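PDB 1PSW: lipopolysaccharide heptosyltransferase 2 from Escherichia coli, which transfers the second heptose from ADP-L-glycero-beta-D-manno-heptose onto heptosyl-Kdo2-lipid A during assembly of the lipopolysaccharide core. Local coordinates for residues Met1-Gly7 and Tyr81-Leu87; Pro103-Arg109 and Leu117-Leu123. All coordinates share one frame; numbering follows the deposited sequence.

In the fold
Contacts 1 and 2 belong to one six-stranded parallel sheet and share an interface: strand 83-86 of contact 1 neighbours strand 104-108 of contact 2, with A84 exchanging probable hydrogen bonds with H104 and T106. Their centres lie about 11 Å apart. Contact 1 is the interior pair. Ten of its fourteen residues are buried, and regular main-chain bonds and apolar or aromatic packing carry most of it. Contact 2 ends the sheet at strand 119-121; four of its residues are exposed, its backbone pairing has a gap, and an amide and a hydroxyl-carboxylate bond do much of the joining, the carboxylate being held in turn by an arginine of its own strand.

Contact 1 (Met1-Gly7 and Tyr81-Leu87); sequences MKILVIG and YDRAYVL
L4 presses its CB onto one face of the Y81 ring, 3.6 Å from the ring centroid and only 9° off the normal, a clear CH-pi contact. With L4 CG opposite the backbone N (chi1 170°), the two methyls also stay near the ring, L4 CD1 near Y81 CZ and L4 CD2 near Y81 CD2. The phenol OH is held beyond this pair by D34. Around the other sheet face, I3 CG2 meets the edge of the Y85 ring, in its plane, 3.5 Å from CD2. Farther along, V5 CG1 touches L87 CD1 at 3.8 Å, while helix 11-27 covers V5, Y85 and L87. Main-chain bonds alternate in parallel fashion through this packed part; the one from I6 N to Y85 O is nearly straight (173°) at 2.8 Å. These are the first and fourth strands of a Rossmann-like sheet ordered 3-2-1-4-5-6, as expected for the amino-terminal half of a GT-B glycosyltransferase, and they meet at the centre, where the strand order changes direction. The amino-terminal end of the pair, where M1, K2, D82 and R83 are partly exposed, is looser and more polar. K2 O there takes two donors in its carbonyl plane, D82 N at 2.7 Å and R83 N at 3.2 Å. D82 returns the grip through the anti lone pair of OD2, which accepts K2 N at 2.8 Å. Outermost, the selenomethionine M1 lays its CE 4.2 Å above the R83 guanidinium plane, toward the rim, and R83 NH1 also makes a weak hydrogen bond to Y28 OH.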
# COMPACT_ATOMS: atom_id res chain seq x y z
N MSE A 1 -11.19 -9.61 -23.42
CA MSE A 1 -11.76 -8.87 -22.26
C MSE A 1 -10.88 -7.68 -21.87
O MSE A 1 -10.08 -7.78 -20.93
CB MSE A 1 -11.90 -9.82 -21.07
CG MSE A 1 -12.50 -9.17 -19.84
SE MSE A 1 -14.21 -8.41 -20.26
CE MSE A 1 -15.32 -9.87 -19.66
N LYS A 2 -11.04 -6.56 -22.58
CA LYS A 2 -10.25 -5.35 -22.32
C LYS A 2 -10.88 -4.53 -21.20
O LYS A 2 -11.98 -3.99 -21.34
CB LYS A 2 -10.15 -4.49 -23.58
CG LYS A 2 -9.61 -5.22 -24.81
CD LYS A 2 -8.15 -5.60 -24.67
CE LYS A 2 -7.24 -4.38 -24.62
NZ LYS A 2 -5.79 -4.75 -24.64
N ILE A 3 -10.15 -4.40 -20.10
CA ILE A 3 -10.66 -3.67 -18.96
C ILE A 3 -9.80 -2.45 -18.61
O ILE A 3 -8.58 -2.52 -18.59
CB ILE A 3 -10.73 -4.60 -17.73
CG1 ILE A 3 -11.61 -5.81 -18.06
CG2 ILE A 3 -11.27 -3.86 -16.53
CD1 ILE A 3 -11.54 -6.94 -17.04
N LEU A 4 -10.48 -1.33 -18.35
CA LEU A 4 -9.80 -0.11 -17.96
C LEU A 4 -10.14 0.16 -16.50
O LEU A 4 -11.31 0.18 -16.12
CB LEU A 4 -10.27 1.08 -18.81
CG LEU A 4 -9.80 2.45 -18.31
CD1 LEU A 4 -8.29 2.54 -18.39
CD2 LEU A 4 -10.44 3.57 -19.13
N VAL A 5 -9.11 0.36 -15.69
CA VAL A 5 -9.33 0.63 -14.27
C VAL A 5 -8.80 2.00 -13.89
O VAL A 5 -7.66 2.35 -14.22
CB VAL A 5 -8.63 -0.43 -13.38
CG1 VAL A 5 -8.75 -0.04 -11.91
CG2 VAL A 5 -9.26 -1.79 -13.61
N ILE A 6 -9.63 2.79 -13.22
CA ILE A 6 -9.21 4.10 -12.76
C ILE A 6 -8.74 3.81 -11.35
O ILE A 6 -9.55 3.59 -10.45
CB ILE A 6 -10.40 5.09 -12.71
CG1 ILE A 6 -11.08 5.17 -14.08
CG2 ILE A 6 -9.90 6.46 -12.26
CD1 ILE A 6 -10.19 5.64 -15.21
N GLY A 7 -7.42 3.76 -11.16
CA GLY A 7 -6.88 3.44 -9.85
C GLY A 7 -6.83 4.59 -8.87
O GLY A 7 -6.87 5.76 -9.28
N TYR A 81 -12.10 -0.51 -24.93
CA TYR A 81 -12.29 -1.17 -23.64
C TYR A 81 -13.71 -1.70 -23.52
O TYR A 81 -14.68 -1.00 -23.81
CB TYR A 81 -12.01 -0.19 -22.50
CG TYR A 81 -10.55 0.14 -22.33
CD1 TYR A 81 -9.63 -0.82 -21.91
CD2 TYR A 81 -10.08 1.43 -22.59
CE1 TYR A 81 -8.28 -0.51 -21.76
CE2 TYR A 81 -8.74 1.75 -22.44
CZ TYR A 81 -7.85 0.77 -22.02
OH TYR A 81 -6.52 1.09 -21.87
N ASP A 82 -13.81 -2.96 -23.09
CA ASP A 82 -15.10 -3.61 -22.90
C ASP A 82 -15.75 -3.15 -21.60
O ASP A 82 -16.96 -2.91 -21.54
CB ASP A 82 -14.91 -5.13 -22.85
CG ASP A 82 -14.43 -5.71 -24.18
OD1 ASP A 82 -15.14 -5.55 -25.18
OD2 ASP A 82 -13.35 -6.33 -24.20
N ARG A 83 -14.94 -3.04 -20.55
CA ARG A 83 -15.44 -2.62 -19.24
C ARG A 83 -14.54 -1.58 -18.59
O ARG A 83 -13.40 -1.40 -19.00
CB ARG A 83 -15.54 -3.82 -18.30
CG ARG A 83 -16.48 -4.91 -18.73
CD ARG A 83 -16.59 -5.97 -17.64
NE ARG A 83 -17.70 -6.89 -17.88
CZ ARG A 83 -18.15 -7.76 -16.98
NH1 ARG A 83 -17.60 -7.81 -15.78
NH2 ARG A 83 -19.16 -8.56 -17.28
N ALA A 84 -15.07 -0.92 -17.57
CA ALA A 84 -14.30 0.07 -16.84
C ALA A 84 -14.70 0.01 -15.37
O ALA A 84 -15.86 -0.21 -15.04
CB ALA A 84 -14.56 1.47 -17.40
N TYR A 85 -13.71 0.20 -14.49
CA TYR A 85 -13.95 0.18 -13.05
C TYR A 85 -13.33 1.45 -12.47
O TYR A 85 -12.15 1.72 -12.67
CB TYR A 85 -13.29 -1.05 -12.40
CG TYR A 85 -13.92 -2.36 -12.79
CD1 TYR A 85 -15.00 -2.89 -12.09
CD2 TYR A 85 -13.46 -3.07 -13.90
CE1 TYR A 85 -15.61 -4.08 -12.48
CE2 TYR A 85 -14.07 -4.25 -14.31
CZ TYR A 85 -15.14 -4.75 -13.60
OH TYR A 85 -15.76 -5.91 -14.00
N VAL A 86 -14.14 2.23 -11.77
CA VAL A 86 -13.66 3.47 -11.17
C VAL A 86 -13.53 3.24 -9.67
O VAL A 86 -14.52 3.01 -8.98
CB VAL A 86 -14.64 4.64 -11.44
CG1 VAL A 86 -14.08 5.94 -10.90
CG2 VAL A 86 -14.91 4.76 -12.93
N LEU A 87 -12.29 3.28 -9.17
CA LEU A 87 -12.03 3.02 -7.75
C LEU A 87 -12.07 4.24 -6.84
O LEU A 87 -12.49 4.15 -5.69
CB LEU A 87 -10.69 2.27 -7.60
CG LEU A 87 -10.65 0.95 -8.39
CD1 LEU A 87 -9.34 0.20 -8.12
CD2 LEU A 87 -11.85 0.09 -8.01

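Contact 2 (Pro103-Arg109 and Leu117-Leu123); sequences PHRTGWR and LNDVRVL
P103 O receives only a weak hydrogen bond from N118 ND2, but two residues on, R105 N meets N118 OD1 at 2.9 Å along a straight N-H line (170°). The same amide crosses one face of the R105 guanidinium, the two planes 69° apart; donors confront donors there, so the detail of that approach is doubtful. The guanidinium has its own partners in L116 O and I102 O, while R105 O takes a weak backbone bond from D119 N. At T106 the chemistry turns to side chains: OG1 donates to the anti lone pair of D119 OD2 at 2.7 Å. D119, its CG opposite the backbone N (chi1 180°), points along with T106 and is gripped side-on by R121, with NE 3.2 Å from OD1 and NH2 3.1 Å from OD2. T106 CG2 covers one face of that guanidinium, and Y140 O takes a further bond from NH2. Putting a leucine in place of D119 would probably leave the R121 charge without its mate and the T106 hydroxyl without its acceptor. These strands are the fifth and last of the Rossmann-like sheet, parallel although the short link between them, residues 109-118, holds no helix. G107 marks a break in their pairing: its N lies 3.6 Å from D119 O, and both atoms are buried without a partner. L117 CD1 sits close to where a side chain on G107 would go. Stronger backbone bonding follows as R121 N reaches G107 O at 3.1 Å. W108 is then sandwiched, R121 CB over one face and L123 CD1 over the other, 4.0 Å from the six-membered ring centroid, while R134 O accepts from NE1. Last, R109 N bonds R121 O at 2.9 Å, and V120 CG2 packs alongside R109 CB.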
# COMPACT_ATOMS: atom_id res chain seq x y z
N PRO A 103 -18.95 0.90 -22.78
CA PRO A 103 -20.32 0.47 -22.49
C PRO A 103 -20.66 0.15 -21.04
O PRO A 103 -21.72 0.53 -20.55
CB PRO A 103 -20.50 -0.73 -23.40
CG PRO A 103 -19.12 -1.32 -23.44
CD PRO A 103 -18.27 -0.08 -23.63
N HIS A 104 -19.75 -0.55 -20.36
CA HIS A 104 -19.97 -0.94 -18.97
C HIS A 104 -19.00 -0.25 -18.03
O HIS A 104 -17.80 -0.51 -18.04
CB HIS A 104 -19.83 -2.46 -18.84
CG HIS A 104 -20.72 -3.23 -19.77
ND1 HIS A 104 -20.66 -3.08 -21.14
CD2 HIS A 104 -21.69 -4.14 -19.53
CE1 HIS A 104 -21.57 -3.87 -21.70
NE2 HIS A 104 -22.20 -4.52 -20.74
N ARG A 105 -19.54 0.63 -17.19
CA ARG A 105 -18.74 1.38 -16.24
C ARG A 105 -19.23 1.11 -14.81
O ARG A 105 -20.32 1.54 -14.43
CB ARG A 105 -18.83 2.87 -16.57
CG ARG A 105 -18.52 3.16 -18.04
CD ARG A 105 -18.56 4.65 -18.35
NE ARG A 105 -19.91 5.22 -18.20
CZ ARG A 105 -20.96 4.89 -18.94
NH1 ARG A 105 -20.84 3.97 -19.90
NH2 ARG A 105 -22.13 5.46 -18.73
N THR A 106 -18.41 0.41 -14.03
CA THR A 106 -18.75 0.02 -12.66
C THR A 106 -17.99 0.75 -11.56
O THR A 106 -16.84 1.17 -11.74
CB THR A 106 -18.50 -1.49 -12.46
OG1 THR A 106 -19.13 -2.22 -13.51
CG2 THR A 106 -19.07 -1.94 -11.11
N GLY A 107 -18.63 0.89 -10.40
CA GLY A 107 -18.01 1.54 -9.26
C GLY A 107 -19.01 1.86 -8.17
O GLY A 107 -20.22 1.89 -8.42
N TRP A 108 -18.53 2.07 -6.95
CA TRP A 108 -19.44 2.41 -5.86
C TRP A 108 -19.96 3.81 -6.13
O TRP A 108 -19.30 4.62 -6.79
CB TRP A 108 -18.72 2.35 -4.51
CG TRP A 108 -18.26 0.97 -4.16
CD1 TRP A 108 -17.01 0.45 -4.34
CD2 TRP A 108 -19.07 -0.09 -3.63
NE1 TRP A 108 -16.98 -0.87 -3.95
CE2 TRP A 108 -18.23 -1.23 -3.51
CE3 TRP A 108 -20.41 -0.20 -3.24
CZ2 TRP A 108 -18.70 -2.45 -3.02
CZ3 TRP A 108 -20.87 -1.42 -2.75
CH2 TRP A 108 -20.02 -2.52 -2.65
N ARG A 109 -21.16 4.10 -5.64
CA ARG A 109 -21.78 5.41 -5.86
C ARG A 109 -20.86 6.60 -5.60
O ARG A 109 -20.81 7.53 -6.39
CB ARG A 109 -23.05 5.52 -5.02
CG ARG A 109 -23.89 6.74 -5.34
CD ARG A 109 -25.27 6.63 -4.70
NE ARG A 109 -25.20 6.58 -3.24
CZ ARG A 109 -26.25 6.39 -2.46
NH1 ARG A 109 -27.45 6.22 -3.00
NH2 ARG A 109 -26.11 6.36 -1.14
N LEU A 117 -21.50 6.36 -14.12
CA LEU A 117 -21.51 4.93 -13.86
C LEU A 117 -22.88 4.31 -14.12
O LEU A 117 -23.83 4.58 -13.38
CB LEU A 117 -21.10 4.66 -12.41
CG LEU A 117 -19.71 5.13 -11.96
CD1 LEU A 117 -19.60 5.03 -10.45
CD2 LEU A 117 -18.64 4.30 -12.64
N ASN A 118 -22.99 3.49 -15.16
CA ASN A 118 -24.26 2.85 -15.47
C ASN A 118 -24.44 1.57 -14.67
O ASN A 118 -25.43 0.86 -14.82
CB ASN A 118 -24.37 2.55 -16.97
CG ASN A 118 -23.08 2.05 -17.57
OD1 ASN A 118 -22.38 1.23 -16.98
ND2 ASN A 118 -22.76 2.55 -18.75
N ASP A 119 -23.46 1.27 -13.81
CA ASP A 119 -23.51 0.09 -12.97
C ASP A 119 -23.07 0.52 -11.57
O ASP A 119 -22.08 0.02 -11.03
CB ASP A 119 -22.59 -1.00 -13.52
CG ASP A 119 -22.59 -2.26 -12.68
OD1 ASP A 119 -23.62 -2.55 -12.04
OD2 ASP A 119 -21.57 -2.97 -12.67
N VAL A 120 -23.82 1.46 -11.01
CA VAL A 120 -23.56 2.01 -9.69
C VAL A 120 -23.91 1.01 -8.59
O VAL A 120 -24.94 0.35 -8.64
CB VAL A 120 -24.36 3.31 -9.46
CG1 VAL A 120 -25.85 3.03 -9.63
CG2 VAL A 120 -24.08 3.88 -8.08
N ARG A 121 -23.03 0.90 -7.60
CA ARG A 121 -23.24 -0.01 -6.48
C ARG A 121 -23.46 0.83 -5.22
O ARG A 121 -22.63 1.69 -4.90
CB ARG A 121 -22.02 -0.92 -6.30
CG ARG A 121 -21.54 -1.64 -7.56
CD ARG A 121 -22.58 -2.59 -8.12
NE ARG A 121 -22.11 -3.32 -9.30
CZ ARG A 121 -21.22 -4.32 -9.27
NH1 ARG A 121 -20.70 -4.71 -8.12
NH2 ARG A 121 -20.87 -4.92 -10.40
N VAL A 122 -24.57 0.60 -4.52
CA VAL A 122 -24.86 1.35 -3.30
C VAL A 122 -24.14 0.67 -2.15
O VAL A 122 -24.37 -0.51 -1.87
CB VAL A 122 -26.37 1.38 -2.99
CG1 VAL A 122 -26.63 2.33 -1.83
CG2 VAL A 122 -27.15 1.80 -4.21
N LEU A 123 -23.27 1.42 -1.49
CA LEU A 123 -22.47 0.89 -0.39
C LEU A 123 -23.12 0.86 0.98
O LEU A 123 -23.65 1.86 1.47
CB LEU A 123 -21.16 1.68 -0.31
CG LEU A 123 -20.17 1.30 0.79
CD1 LEU A 123 -19.76 -0.16 0.63
CD2 LEU A 123 -18.95 2.21 0.73